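Local coordinates for protein TssK (Serratia sp. FS14, PDB 5Y0E) that probably serves as a trimeric baseplate component of the bacterial type VI secretion system, at residues E356-H361 with G402-E407. Residues are numbered along the deposited sequence; the frame is centred on the assembly and turned at random.
Sequences EVLLTH and GYTYFE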
# COMPACT_ATOMS: atom_id res chain seq x y z
N GLU A 356 -25.54 38.28 13.70
CA GLU A 356 -26.97 38.45 13.63
C GLU A 356 -27.54 37.92 12.34
O GLU A 356 -28.69 37.57 12.26
CB GLU A 356 -27.33 39.91 13.79
CG GLU A 356 -26.86 40.50 15.10
CD GLU A 356 -25.52 41.17 14.99
OE1 GLU A 356 -25.31 42.13 15.74
OE2 GLU A 356 -24.69 40.72 14.17
N VAL A 357 -26.71 37.86 11.32
CA VAL A 357 -27.15 37.37 10.05
C VAL A 357 -27.14 35.87 10.09
O VAL A 357 -28.06 35.23 9.66
CB VAL A 357 -26.22 37.82 8.93
CG1 VAL A 357 -26.22 36.83 7.79
CG2 VAL A 357 -26.63 39.19 8.45
N LEU A 358 -26.10 35.31 10.67
CA LEU A 358 -25.98 33.89 10.77
C LEU A 358 -27.05 33.29 11.63
O LEU A 358 -27.53 32.23 11.34
CB LEU A 358 -24.63 33.51 11.33
CG LEU A 358 -24.38 32.02 11.30
CD1 LEU A 358 -24.02 31.57 9.91
CD2 LEU A 358 -23.31 31.66 12.27
N LEU A 359 -27.45 33.96 12.69
CA LEU A 359 -28.46 33.40 13.53
C LEU A 359 -29.83 33.43 12.91
O LEU A 359 -30.67 32.62 13.24
CB LEU A 359 -28.49 34.10 14.86
CG LEU A 359 -27.32 33.72 15.74
CD1 LEU A 359 -27.25 34.69 16.88
CD2 LEU A 359 -27.42 32.32 16.26
N THR A 360 -30.05 34.33 11.98
CA THR A 360 -31.34 34.42 11.38
C THR A 360 -31.40 33.77 10.03
O THR A 360 -32.20 32.89 9.80
CB THR A 360 -31.83 35.87 11.30
OG1 THR A 360 -30.82 36.67 10.70
CG2 THR A 360 -32.06 36.39 12.66
N HIS A 361 -30.54 34.15 9.13
CA HIS A 361 -30.59 33.59 7.81
C HIS A 361 -30.25 32.12 7.68
O HIS A 361 -30.86 31.42 6.90
CB HIS A 361 -29.69 34.38 6.87
CG HIS A 361 -30.08 35.81 6.72
ND1 HIS A 361 -29.67 36.59 5.67
CD2 HIS A 361 -30.86 36.60 7.49
CE1 HIS A 361 -30.16 37.80 5.81
NE2 HIS A 361 -30.89 37.84 6.91
N GLY A 402 -16.31 30.09 18.48
CA GLY A 402 -16.62 30.80 17.27
C GLY A 402 -17.59 30.10 16.35
O GLY A 402 -18.02 30.70 15.37
N TYR A 403 -17.93 28.86 16.62
CA TYR A 403 -18.97 28.18 15.86
C TYR A 403 -20.30 28.31 16.57
O TYR A 403 -20.38 28.49 17.79
CB TYR A 403 -18.65 26.70 15.67
CG TYR A 403 -17.62 26.37 14.63
CD1 TYR A 403 -16.36 26.94 14.66
CD2 TYR A 403 -17.90 25.46 13.64
CE1 TYR A 403 -15.42 26.62 13.73
CE2 TYR A 403 -16.97 25.12 12.71
CZ TYR A 403 -15.72 25.70 12.74
OH TYR A 403 -14.80 25.35 11.79
N THR A 404 -21.36 28.20 15.79
CA THR A 404 -22.71 28.15 16.30
C THR A 404 -23.23 26.75 16.08
O THR A 404 -22.92 26.12 15.07
CB THR A 404 -23.59 29.17 15.60
OG1 THR A 404 -23.05 30.46 15.82
CG2 THR A 404 -24.98 29.15 16.15
N TYR A 405 -24.00 26.27 17.03
CA TYR A 405 -24.46 24.90 17.06
C TYR A 405 -25.97 24.91 16.98
O TYR A 405 -26.63 25.50 17.83
CB TYR A 405 -23.97 24.20 18.31
CG TYR A 405 -22.50 24.03 18.27
CD1 TYR A 405 -21.65 25.09 18.55
CD2 TYR A 405 -21.95 22.82 17.91
CE1 TYR A 405 -20.31 24.94 18.48
CE2 TYR A 405 -20.60 22.66 17.85
CZ TYR A 405 -19.79 23.72 18.12
OH TYR A 405 -18.44 23.51 18.05
N PHE A 406 -26.49 24.27 15.95
CA PHE A 406 -27.92 24.18 15.73
C PHE A 406 -28.34 22.75 15.93
O PHE A 406 -27.81 21.85 15.28
CB PHE A 406 -28.27 24.65 14.32
CG PHE A 406 -27.91 26.06 14.06
CD1 PHE A 406 -28.77 27.07 14.39
CD2 PHE A 406 -26.70 26.37 13.49
CE1 PHE A 406 -28.44 28.37 14.15
CE2 PHE A 406 -26.37 27.69 13.25
CZ PHE A 406 -27.24 28.68 13.58
N GLU A 407 -29.27 22.52 16.84
CA GLU A 407 -29.89 21.22 16.94
C GLU A 407 -31.02 21.14 15.92
O GLU A 407 -31.70 22.13 15.66
CB GLU A 407 -30.41 20.98 18.35
CG GLU A 407 -30.93 19.59 18.61
CD GLU A 407 -30.85 19.22 20.08
OE1 GLU A 407 -30.75 20.14 20.92
OE2 GLU A 407 -30.86 18.01 20.39
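The F406 ring reaches helix 355-365 through its CZ atom, 4.2 Å from the backbone O of L358. The oxygen comes at the ring obliquely. F362, one turn of helix further on, brings its own ring against F406, with the two planes about 25° apart. L387 and T389 of the neighbouring strand and V349 of strand 343-350 also touch the F406 side chain. The ring is buried among them.

This is helix-on-sheet packing in the C-terminal part of the chain. Strand 404-408 belongs to an antiparallel sheet, between strands 343-350 and 387-389. Helix 355-365 lies on one face of the sheet, near the edge formed by strand 387-389. The axes of helix 356-361 and strand 404-407 come within 10.6 Å and run nearly parallel, at 11°. T404 and F406 face the helix, whereas Y403 and Y405 turn to the other side of the strand and touch A348.

T404 lies two residues before F406 on the strand, and its CB points to the same side. Its two branches meet two different leucines. OG1 of T404 lies 3.8 Å from CD2 of L358, a plain van der Waals contact. CG2 of T404 lies 4.0 Å from CD2 of L359. The side chains of L358 and T404 run past each other in opposite directions, while L359 crosses T404 at about a right angle. CG of L358 stands anti to the backbone N (chi1 -173°), and the second torsion then turns CD2 toward T404. The L359 side chain also touches T389 of strand 387-389. L358 is buried and rests on V353 as well; L359 is exposed. On the helix, T360 points away from the strand. OG1 of T360 donates a 2.8 Å hydrogen bond to the backbone O of E356, in the carbonyl plane.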